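Local coordinates for protein beta-gamma-crystallin (Geodia cydonium, PDB 4IAU) that is of unknown function but binds calcium and belongs to the beta/gamma-crystallin family of Greek key proteins, at residues W123-Y129 / L156-E162; I118-R124 / T136-G141; L88-F94 / G111-L117. Residue numbers count along the deposited sequence, not the author numbering.

In the fold
All three contacts lie in one beta/gamma-crystallin domain of two Greek key motifs. Contact 3 joins strands 86-89 and 115-118 of the first motif and supplies three calcium-binding residues. Contact 1 is its counterpart in the second motif, pairing 123-126 with 158-161, its centre about 14 Å away; the two meet in the sandwich core, where Leu-156 CD2 lies 3.9 Å from Leu-88 CD1 and Met-159 SE 3.9 Å from Leu-88 CD2. The nearest side-chain atom of Leu-156 is about 9 Å from the ion. Contact 2, centred about 10 Å from contact 1 and 15 Å from contact 3, shares Trp-123 and Arg-124 with contact 1 and lies away from the calcium site.

Contact 1: residues W123-Y129 / L156-E162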
loop_
_atom_site.group_PDB
_atom_site.type_symbol
_atom_site.label_atom_id
_atom_site.label_comp_id
_atom_site.label_asym_id
_atom_site.label_seq_id
_atom_site.Cartn_x
_atom_site.Cartn_y
_atom_site.Cartn_z
ATOM N N TRP A 123 -5.243 -1.781 16.551
ATOM C CA TRP A 123 -4.080 -0.926 16.785
ATOM C C TRP A 123 -4.521 0.378 17.429
ATOM O O TRP A 123 -5.620 0.869 17.173
ATOM C CB TRP A 123 -3.409 -0.621 15.441
ATOM C CG TRP A 123 -2.958 -1.809 14.653
ATOM C CD1 TRP A 123 -3.750 -2.665 13.914
ATOM C CD2 TRP A 123 -1.620 -2.290 14.539
ATOM N NE1 TRP A 123 -2.976 -3.638 13.352
ATOM C CE2 TRP A 123 -1.658 -3.423 13.696
ATOM C CE3 TRP A 123 -0.401 -1.857 15.047
ATOM C CZ2 TRP A 123 -0.522 -4.134 13.346
ATOM C CZ3 TRP A 123 0.739 -2.556 14.679
ATOM C CH2 TRP A 123 0.676 -3.679 13.829
ATOM N N ARG A 124 -3.609 0.960 18.185
ATOM C CA ARG A 124 -3.780 2.315 18.713
ATOM C C ARG A 124 -2.731 3.200 18.055
ATOM O O ARG A 124 -1.558 2.875 17.979
ATOM C CB ARG A 124 -3.594 2.352 20.247
ATOM C CG ARG A 124 -4.678 1.630 20.977
ATOM C CD ARG A 124 -4.773 2.065 22.421
ATOM N NE ARG A 124 -5.621 3.289 22.314
ATOM C CZ ARG A 124 -6.947 3.364 22.257
ATOM N NH1 ARG A 124 -7.746 2.288 22.314
ATOM N NH2 ARG A 124 -7.487 4.576 22.141
ATOM N N LEU A 125 -3.208 4.335 17.544
ATOM C CA LEU A 125 -2.429 5.252 16.732
ATOM C C LEU A 125 -2.186 6.542 17.525
ATOM O O LEU A 125 -3.151 7.159 18.006
ATOM C CB LEU A 125 -3.179 5.605 15.453
ATOM C CG LEU A 125 -3.140 4.489 14.377
ATOM C CD1 LEU A 125 -3.867 3.231 14.768
ATOM C CD2 LEU A 125 -3.703 5.058 13.088
ATOM N N TYR A 126 -0.931 6.969 17.558
ATOM C CA TYR A 126 -0.456 8.090 18.366
ATOM C C TYR A 126 0.272 9.107 17.530
ATOM O O TYR A 126 0.972 8.774 16.556
ATOM C CB TYR A 126 0.517 7.578 19.437
ATOM C CG TYR A 126 -0.013 6.587 20.391
ATOM C CD1 TYR A 126 -0.037 5.236 20.048
ATOM C CD2 TYR A 126 -0.442 6.940 21.684
ATOM C CE1 TYR A 126 -0.518 4.298 20.960
ATOM C CE2 TYR A 126 -0.916 6.009 22.587
ATOM C CZ TYR A 126 -0.954 4.682 22.213
ATOM O OH TYR A 126 -1.392 3.700 23.049
ATOM N N GLU A 127 0.170 10.385 17.908
ATOM C CA GLU A 127 0.827 11.507 17.253
ATOM C C GLU A 127 2.098 11.918 18.045
ATOM O O GLU A 127 2.647 12.970 17.809
ATOM C CB GLU A 127 -0.108 12.645 17.075
ATOM C CG GLU A 127 -1.224 12.360 16.081
ATOM C CD GLU A 127 -2.049 13.615 15.769
ATOM O OE1 GLU A 127 -1.731 14.719 16.237
ATOM O OE2 GLU A 127 -3.062 13.455 15.082
ATOM N N GLN A 128 2.543 11.059 18.949
ATOM C CA GLN A 128 3.841 11.167 19.610
ATOM C C GLN A 128 4.536 9.847 19.537
ATOM O O GLN A 128 3.867 8.810 19.362
ATOM C CB GLN A 128 3.630 11.582 21.082
ATOM C CG GLN A 128 3.098 12.965 21.249
ATOM C CD GLN A 128 2.831 13.308 22.691
ATOM O OE1 GLN A 128 3.755 13.262 23.540
ATOM N NE2 GLN A 128 1.577 13.657 22.926
ATOM N N TYR A 129 5.854 9.827 19.656
ATOM C CA TYR A 129 6.586 8.580 19.680
ATOM C C TYR A 129 6.253 7.799 20.948
ATOM O O TYR A 129 5.827 8.327 21.998
ATOM C CB TYR A 129 8.083 8.868 19.603
ATOM C CG TYR A 129 8.527 9.555 18.354
ATOM C CD1 TYR A 129 8.202 9.028 17.101
ATOM C CD2 TYR A 129 9.285 10.706 18.413
ATOM C CE1 TYR A 129 8.618 9.659 15.938
ATOM C CE2 TYR A 129 9.706 11.314 17.254
ATOM C CZ TYR A 129 9.353 10.807 16.021
ATOM O OH TYR A 129 9.821 11.374 14.843
ATOM N N LEU A 156 1.314 10.816 12.355
ATOM C CA LEU A 156 1.397 9.523 13.019
ATOM C C LEU A 156 2.840 9.212 13.379
ATOM O O LEU A 156 3.681 9.126 12.459
ATOM C CB LEU A 156 0.812 8.445 12.125
ATOM C CG LEU A 156 0.805 7.023 12.690
ATOM C CD1 LEU A 156 -0.127 6.932 13.895
ATOM C CD2 LEU A 156 0.391 6.026 11.630
ATOM N N LYS A 157 3.127 8.970 14.639
ATOM C CA LYS A 157 4.465 8.738 15.133
ATOM C C LYS A 157 4.667 7.411 15.810
ATOM O O LYS A 157 5.830 6.941 15.890
ATOM C CB LYS A 157 4.911 9.882 16.047
ATOM C CG LYS A 157 5.369 11.098 15.283
ATOM C CD LYS A 157 5.878 12.194 16.260
ATOM C CE LYS A 157 6.529 13.351 15.522
ATOM N NZ LYS A 157 5.626 14.057 14.571
ATOM N N SER A 158 3.654 6.754 16.337
ATOM C CA SER A 158 3.782 5.434 16.875
ATOM C C SER A 158 2.450 4.717 16.754
ATOM O O SER A 158 1.390 5.373 16.654
ATOM C CB SER A 158 4.311 5.404 18.301
ATOM O OG SER A 158 3.504 6.104 19.216
HETATM N N MSE A 159 2.492 3.384 16.729
HETATM C CA MSE A 159 1.311 2.571 16.484
HETATM C C MSE A 159 1.503 1.267 17.214
HETATM O O MSE A 159 2.427 0.536 16.937
HETATM C CB MSE A 159 1.082 2.448 14.972
HETATM C CG MSE A 159 -0.189 1.761 14.561
HETATM SE SE MSE A 159 -0.487 2.078 12.671
HETATM C CE MSE A 159 -1.574 0.560 12.291
ATOM N N GLU A 160 0.604 0.997 18.190
ATOM C CA GLU A 160 0.739 -0.119 19.096
ATOM C C GLU A 160 -0.303 -1.174 18.725
ATOM O O GLU A 160 -1.492 -0.863 18.557
ATOM C CB GLU A 160 0.543 0.352 20.562
ATOM C CG GLU A 160 0.905 -0.756 21.514
ATOM C CD GLU A 160 1.351 -0.357 22.885
ATOM O OE1 GLU A 160 0.580 0.460 23.398
ATOM O OE2 GLU A 160 2.399 -0.813 23.418
ATOM N N ARG A 161 0.115 -2.423 18.603
ATOM C CA ARG A 161 -0.805 -3.511 18.329
ATOM C C ARG A 161 -1.363 -4.004 19.643
ATOM O O ARG A 161 -0.611 -4.328 20.555
ATOM C CB ARG A 161 -0.081 -4.616 17.558
ATOM C CG ARG A 161 -1.053 -5.676 17.065
ATOM C CD ARG A 161 -0.356 -6.633 16.193
ATOM N NE ARG A 161 -1.267 -7.613 15.678
ATOM C CZ ARG A 161 -1.188 -8.243 14.498
ATOM N NH1 ARG A 161 -0.156 -7.995 13.704
ATOM N NH2 ARG A 161 -2.221 -9.026 14.305
ATOM N N GLU A 162 -2.664 -4.094 19.723
ATOM C CA GLU A 162 -3.346 -4.576 20.931
ATOM C C GLU A 162 -3.349 -6.069 20.895
ATOM O O GLU A 162 -3.138 -6.828 19.920
ATOM C CB GLU A 162 -4.773 -4.018 20.993
ATOM C CG GLU A 162 -4.972 -2.531 20.987
ATOM C CD GLU A 162 -6.382 -2.055 21.276
ATOM O OE1 GLU A 162 -7.359 -2.721 20.868
ATOM O OE2 GLU A 162 -6.571 -0.996 21.929
HETATM O O HOH W 1 3.054 14.252 15.300
#
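The indole of Trp-123 is clasped on both faces: Met-159 (selenomethionine) CE lies 3.9 Å from the five-membered ring's centroid, and Arg-161 CB 3.8 Å from that of the six-membered ring on the opposite face, both CH-pi contacts. Leu-125 continues this layer, its CB 3.7 Å from Leu-156 CD1 and its CD1 4.0 Å from Met-159 CG, and Met-159 and Leu-156 also touch Leu-88 of the other sheet. The axes of strands 123-126 and 158-161 run antiparallel at 164°, 4.5 Å apart at closest, joined by Arg-124 N to Glu-160 O (2.8 Å), Glu-160 N to Arg-124 O (2.9 Å) and Tyr-126 N to Ser-158 O (3.0 Å). A classic beta bulge faces Tyr-126, whose O takes Lys-157 N at 2.9 Å and, weakly, Ser-158 N at 3.4 Å. The ladder pairs the first and last strands of a crystallin Greek key, and Ser-158 OG, donating to Gln-128 O (2.7 Å) and also bonded to Tyr-131 N, holds the turn after the first. Beyond the bulge Lys-157 CD lies 3.8 Å from the Tyr-129 ring centroid, over its face, while Lys-157 NZ (2.7 Å) and Glu-127 O (2.8 Å) share a water. At the other end Arg-124 NE bonds Ser-135 OG, while Arg-124 NH1 makes a long salt bridge to Glu-162 OE2 (3.5 Å), which also pairs with Arg-137.

Contact 2: residues I118-R124 / T136-G141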
loop_
_atom_site.group_PDB
_atom_site.type_symbol
_atom_site.label_atom_id
_atom_site.label_comp_id
_atom_site.label_asym_id
_atom_site.label_seq_id
_atom_site.Cartn_x
_atom_site.Cartn_y
_atom_site.Cartn_z
ATOM N N ILE A 118 -4.625 -1.675 6.807
ATOM C CA ILE A 118 -4.546 -2.553 7.967
ATOM C C ILE A 118 -5.198 -3.865 7.567
ATOM O O ILE A 118 -6.415 -3.926 7.341
ATOM C CB ILE A 118 -5.189 -1.968 9.229
ATOM C CG1 ILE A 118 -4.580 -0.607 9.568
ATOM C CG2 ILE A 118 -5.021 -2.956 10.365
ATOM C CD1 ILE A 118 -5.092 0.050 10.831
ATOM N N SER A 119 -4.398 -4.927 7.484
ATOM C CA SER A 119 -4.929 -6.238 7.137
ATOM C C SER A 119 -5.299 -7.055 8.368
ATOM O O SER A 119 -6.254 -7.832 8.332
ATOM C CB SER A 119 -3.953 -7.030 6.263
ATOM O OG SER A 119 -4.474 -8.325 5.947
ATOM N N GLN A 120 -4.553 -6.935 9.449
ATOM C CA GLN A 120 -4.763 -7.762 10.616
ATOM C C GLN A 120 -4.445 -6.940 11.847
ATOM O O GLN A 120 -3.527 -6.134 11.835
ATOM C CB GLN A 120 -3.835 -8.985 10.590
ATOM C CG GLN A 120 -4.251 -10.131 11.459
ATOM C CD GLN A 120 -3.211 -11.239 11.394
ATOM O OE1 GLN A 120 -3.452 -12.323 10.787
ATOM N NE2 GLN A 120 -1.952 -11.172 11.742
ATOM N N GLY A 121 -5.192 -7.213 12.927
ATOM C CA GLY A 121 -4.936 -6.634 14.218
ATOM C C GLY A 121 -5.781 -5.399 14.526
ATOM O O GLY A 121 -6.264 -4.710 13.676
ATOM N N GLN A 122 -5.853 -5.154 15.852
ATOM C CA GLN A 122 -6.386 -3.929 16.378
ATOM C C GLN A 122 -5.202 -3.087 16.863
ATOM O O GLN A 122 -4.318 -3.611 17.512
ATOM C CB GLN A 122 -7.344 -4.154 17.538
ATOM C CG GLN A 122 -8.558 -4.973 17.114
ATOM C CD GLN A 122 -9.520 -4.173 16.262
ATOM O OE1 GLN A 122 -9.722 -2.968 16.402
ATOM N NE2 GLN A 122 -10.070 -4.867 15.276
ATOM N N TRP A 123 -5.243 -1.781 16.551
ATOM C CA TRP A 123 -4.080 -0.926 16.785
ATOM C C TRP A 123 -4.521 0.378 17.429
ATOM O O TRP A 123 -5.620 0.869 17.173
ATOM C CB TRP A 123 -3.409 -0.621 15.441
ATOM C CG TRP A 123 -2.958 -1.809 14.653
ATOM C CD1 TRP A 123 -3.750 -2.665 13.914
ATOM C CD2 TRP A 123 -1.620 -2.290 14.539
ATOM N NE1 TRP A 123 -2.976 -3.638 13.352
ATOM C CE2 TRP A 123 -1.658 -3.423 13.696
ATOM C CE3 TRP A 123 -0.401 -1.857 15.047
ATOM C CZ2 TRP A 123 -0.522 -4.134 13.346
ATOM C CZ3 TRP A 123 0.739 -2.556 14.679
ATOM C CH2 TRP A 123 0.676 -3.679 13.829
ATOM N N ARG A 124 -3.609 0.960 18.185
ATOM C CA ARG A 124 -3.780 2.315 18.713
ATOM C C ARG A 124 -2.731 3.200 18.055
ATOM O O ARG A 124 -1.558 2.875 17.979
ATOM C CB ARG A 124 -3.594 2.352 20.247
ATOM C CG ARG A 124 -4.678 1.630 20.977
ATOM C CD ARG A 124 -4.773 2.065 22.421
ATOM N NE ARG A 124 -5.621 3.289 22.314
ATOM C CZ ARG A 124 -6.947 3.364 22.257
ATOM N NH1 ARG A 124 -7.746 2.288 22.314
ATOM N NH2 ARG A 124 -7.487 4.576 22.141
ATOM N N THR A 136 -6.130 6.877 18.866
ATOM C CA THR A 136 -7.302 6.371 18.231
ATOM C C THR A 136 -7.117 4.883 17.933
ATOM O O THR A 136 -6.029 4.444 17.654
ATOM C CB THR A 136 -7.728 7.075 16.930
ATOM O OG1 THR A 136 -6.596 7.101 16.034
ATOM C CG2 THR A 136 -8.175 8.483 17.099
ATOM N N ARG A 137 -8.200 4.112 17.965
ATOM C CA ARG A 137 -8.175 2.708 17.658
ATOM C C ARG A 137 -8.593 2.468 16.221
ATOM O O ARG A 137 -9.597 3.001 15.765
ATOM C CB ARG A 137 -9.076 1.871 18.577
ATOM C CG ARG A 137 -8.975 0.389 18.234
ATOM C CD ARG A 137 -9.950 -0.549 18.851
ATOM N NE ARG A 137 -9.570 -0.887 20.181
ATOM C CZ ARG A 137 -9.740 -0.181 21.297
ATOM N NH1 ARG A 137 -10.321 1.005 21.160
ATOM N NH2 ARG A 137 -9.349 -0.628 22.495
ATOM N N ARG A 138 -7.830 1.641 15.532
ATOM C CA ARG A 138 -8.196 1.194 14.184
ATOM C C ARG A 138 -7.891 -0.283 14.032
ATOM O O ARG A 138 -6.837 -0.777 14.450
ATOM C CB ARG A 138 -7.495 1.997 13.095
ATOM C CG ARG A 138 -7.909 3.445 12.965
ATOM C CD ARG A 138 -9.342 3.597 12.461
ATOM N NE ARG A 138 -9.733 4.978 12.247
ATOM C CZ ARG A 138 -10.178 5.821 13.178
ATOM N NH1 ARG A 138 -10.275 5.425 14.415
ATOM N NH2 ARG A 138 -10.516 7.044 12.787
ATOM N N GLY A 139 -8.825 -0.973 13.378
ATOM C CA GLY A 139 -8.659 -2.362 12.980
ATOM C C GLY A 139 -8.567 -2.471 11.477
ATOM O O GLY A 139 -8.318 -1.497 10.748
ATOM N N PRO A 140 -8.736 -3.675 10.966
ATOM C CA PRO A 140 -8.599 -3.912 9.531
ATOM C C PRO A 140 -9.435 -2.964 8.706
ATOM O O PRO A 140 -10.601 -2.689 9.009
ATOM C CB PRO A 140 -9.036 -5.367 9.388
ATOM C CG PRO A 140 -8.647 -6.007 10.683
ATOM C CD PRO A 140 -8.939 -4.929 11.723
ATOM N N GLY A 141 -8.854 -2.465 7.630
ATOM C CA GLY A 141 -9.526 -1.545 6.765
ATOM C C GLY A 141 -8.555 -0.897 5.782
ATOM O O GLY A 141 -7.341 -1.087 5.799
#
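Two short antiparallel ladders, out of step by two residues, link the segments. In one, Ile-118 and Gly-141 form a hydrogen-bonded pair, Ile-118 N to Gly-141 O at 3.0 Å and Gly-141 N to Ile-118 O at 2.9 Å. In the other, the hydrogen-bonded pair is Trp-123 and Arg-138 (Trp-123 N to Arg-138 O 2.8 Å, Arg-138 N to Trp-123 O 2.9 Å), with Arg-124 and Arg-137 as the next, non-hydrogen-bonded pair. Gly-121 (phi 96°, psi 159°) takes a backbone shape that calls for glycine; its O rests 3.3 Å from Pro-140 CD and 3.4 Å from Gly-139 CA. A CB on Gly-139 would run into Gln-122 NE2. Ile-118 turns inward, its CD1 3.8 Å from Arg-138 CB, and Trp-123 NE1 closes its own loop through Gln-120 O (3.0 Å). On the outer face Arg-124 NH1 sits over the Arg-137 guanidinium, 3.1 Å from Arg-137 NH1; Arg-124 NE bonds Ser-135 OG, and Glu-162, salt-bridged to Arg-137 and weakly to Arg-124, probably offsets the like charges. Segment 118-124 links the motifs; strand 141-143, third of the second, joins the first's sheet, the exchange typical of beta/gamma-crystallin Greek keys.

Contact 3: residues L88-F94 / G111-L117; sequences LYKHVNF and GGVSSAL. With CA (calcium ion), chain B.
This is the calcium-binding end of a beta/gamma-crystallin Greek key: the ion sits between Lys-90, following strand 86-89, and Gly-112 and Ser-114, leading into antiparallel strand 115-118. Leu-88 opposes Ala-116 (CA-CA 4.4 Å, non-hydrogen-bonded) and Tyr-89 opposes Ser-115 (hydrogen-bonded, CA-CA 5.2 Å). Tyr-89 N bonds Ser-115 O at 2.9 Å; a classic bulge lets Tyr-89 O receive Ser-114 N (2.9 Å) and, weakly, Ser-115 N (3.3 Å). Residues 90-94 fold back over the strand, Asn-93 (58°/35°) and Phe-94 (64°/28°) both left-handed, and Ser-115 (chi1 p) plugs the hollow: its OG donates to His-91 O (2.7 Å) and accepts from Phe-94 N (3.0 Å). Leu-117 CD2 lies over the Phe-94 ring, a CH-pi contact 3.9 Å from its centroid. Inward, Leu-88 (m,t) lays CD2 3.7 Å from Ala-116 CB. With Asp-154, the ion is held by Lys-90 O at 2.3 Å, Ser-114 OG (chi1 m, also bonded to Asn-153) at 2.4 Å, Gly-112 O at 2.5 Å and, at 2.4 Å, a water bonded to Gly-111 O.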
loop_
_atom_site.group_PDB
_atom_site.type_symbol
_atom_site.label_atom_id
_atom_site.label_comp_id
_atom_site.label_asym_id
_atom_site.label_seq_id
_atom_site.Cartn_x
_atom_site.Cartn_y
_atom_site.Cartn_z
ATOM N N LEU A 88 2.029 1.302 6.278
ATOM C CA LEU A 88 1.880 2.741 6.259
ATOM C C LEU A 88 2.537 3.319 4.995
ATOM O O LEU A 88 3.553 2.772 4.549
ATOM C CB LEU A 88 2.522 3.361 7.486
ATOM C CG LEU A 88 2.061 2.757 8.815
ATOM C CD1 LEU A 88 2.796 3.479 9.951
ATOM C CD2 LEU A 88 0.572 2.864 8.979
ATOM N N TYR A 89 2.003 4.413 4.506
ATOM C CA TYR A 89 2.483 5.022 3.263
ATOM C C TYR A 89 2.658 6.517 3.440
ATOM O O TYR A 89 1.877 7.195 4.141
ATOM C CB TYR A 89 1.487 4.752 2.139
ATOM C CG TYR A 89 1.280 3.302 1.866
ATOM C CD1 TYR A 89 2.067 2.617 0.957
ATOM C CD2 TYR A 89 0.269 2.569 2.506
ATOM C CE1 TYR A 89 1.872 1.257 0.689
ATOM C CE2 TYR A 89 0.077 1.232 2.260
ATOM C CZ TYR A 89 0.889 0.570 1.346
ATOM O OH TYR A 89 0.648 -0.772 1.138
ATOM N N LYS A 90 3.699 7.037 2.798
ATOM C CA LYS A 90 4.028 8.467 2.907
ATOM C C LYS A 90 2.965 9.341 2.263
ATOM O O LYS A 90 2.676 10.426 2.750
ATOM C CB LYS A 90 5.374 8.726 2.243
ATOM C CG LYS A 90 5.830 10.169 2.344
ATOM C CD LYS A 90 7.168 10.414 1.693
ATOM C CE LYS A 90 7.624 11.831 1.869
ATOM N NZ LYS A 90 8.917 12.060 1.136
ATOM N N HIS A 91 2.362 8.919 1.154
ATOM C CA HIS A 91 1.390 9.741 0.436
ATOM C C HIS A 91 -0.022 9.175 0.618
ATOM O O HIS A 91 -0.195 8.004 0.975
ATOM C CB HIS A 91 1.721 9.841 -1.020
ATOM C CG HIS A 91 3.046 10.392 -1.317
ATOM N ND1 HIS A 91 3.569 11.459 -0.636
ATOM C CD2 HIS A 91 3.965 9.986 -2.194
ATOM C CE1 HIS A 91 4.779 11.703 -1.114
ATOM N NE2 HIS A 91 5.058 10.840 -2.068
ATOM N N VAL A 92 -0.985 10.041 0.367
ATOM C CA VAL A 92 -2.363 9.573 0.248
ATOM C C VAL A 92 -2.416 8.491 -0.837
ATOM O O VAL A 92 -1.544 8.356 -1.696
ATOM C CB VAL A 92 -3.337 10.698 -0.064
ATOM C CG1 VAL A 92 -3.409 11.721 1.071
ATOM C CG2 VAL A 92 -3.037 11.388 -1.414
ATOM N N ASN A 93 -3.483 7.684 -0.786
ATOM C CA ASN A 93 -3.731 6.706 -1.836
ATOM C C ASN A 93 -2.547 5.744 -1.996
ATOM O O ASN A 93 -2.205 5.277 -3.067
ATOM C CB ASN A 93 -4.048 7.345 -3.168
ATOM C CG ASN A 93 -5.266 8.259 -3.081
ATOM O OD1 ASN A 93 -6.174 8.029 -2.295
ATOM N ND2 ASN A 93 -5.223 9.321 -3.873
ATOM N N PHE A 94 -1.924 5.439 -0.855
ATOM C CA PHE A 94 -0.929 4.383 -0.759
ATOM C C PHE A 94 0.291 4.685 -1.582
ATOM O O PHE A 94 1.014 3.755 -2.022
ATOM C CB PHE A 94 -1.517 2.992 -1.051
ATOM C CG PHE A 94 -2.872 2.872 -0.434
ATOM C CD1 PHE A 94 -3.031 2.993 0.960
ATOM C CD2 PHE A 94 -4.011 2.700 -1.190
ATOM C CE1 PHE A 94 -4.278 3.004 1.527
ATOM C CE2 PHE A 94 -5.247 2.702 -0.627
ATOM C CZ PHE A 94 -5.387 2.857 0.756
ATOM N N GLY A 111 8.779 10.345 6.638
ATOM C CA GLY A 111 8.580 11.636 5.987
ATOM C C GLY A 111 7.143 12.065 6.045
ATOM O O GLY A 111 6.810 13.018 5.317
ATOM N N GLY A 112 6.353 11.492 6.923
ATOM C CA GLY A 112 4.991 11.951 7.183
ATOM C C GLY A 112 3.969 10.971 6.619
ATOM O O GLY A 112 3.744 10.879 5.402
ATOM N N VAL A 113 3.328 10.222 7.491
ATOM C CA VAL A 113 2.358 9.206 7.085
ATOM C C VAL A 113 1.085 9.874 6.586
ATOM O O VAL A 113 0.522 10.723 7.276
ATOM C CB VAL A 113 1.998 8.268 8.251
ATOM C CG1 VAL A 113 0.894 7.297 7.848
ATOM C CG2 VAL A 113 3.235 7.512 8.725
ATOM N N SER A 114 0.586 9.435 5.430
ATOM C CA SER A 114 -0.656 9.925 4.889
ATOM C C SER A 114 -1.702 8.876 4.496
ATOM O O SER A 114 -2.811 9.275 4.169
ATOM C CB SER A 114 -0.410 10.851 3.687
ATOM O OG SER A 114 0.422 11.945 4.052
ATOM N N SER A 115 -1.405 7.588 4.541
ATOM C CA SER A 115 -2.417 6.569 4.309
ATOM C C SER A 115 -1.926 5.248 4.889
ATOM O O SER A 115 -0.753 5.099 5.271
ATOM C CB SER A 115 -2.796 6.428 2.827
ATOM O OG SER A 115 -1.683 6.021 2.033
ATOM N N ALA A 116 -2.846 4.260 4.964
ATOM C CA ALA A 116 -2.497 2.978 5.556
ATOM C C ALA A 116 -3.457 1.897 5.083
ATOM O O ALA A 116 -4.632 2.164 4.846
ATOM C CB ALA A 116 -2.543 2.995 7.074
ATOM N N LEU A 117 -2.939 0.671 5.025
ATOM C CA LEU A 117 -3.726 -0.522 4.853
ATOM C C LEU A 117 -3.531 -1.396 6.081
ATOM O O LEU A 117 -2.414 -1.815 6.352
ATOM C CB LEU A 117 -3.323 -1.302 3.590
ATOM C CG LEU A 117 -3.627 -0.559 2.301
ATOM C CD1 LEU A 117 -2.978 -1.271 1.104
ATOM C CD2 LEU A 117 -5.128 -0.438 2.078
HETATM CA CA CA B . 2.714 12.471 3.771
HETATM O O HOH W 2 4.852 13.414 3.537
#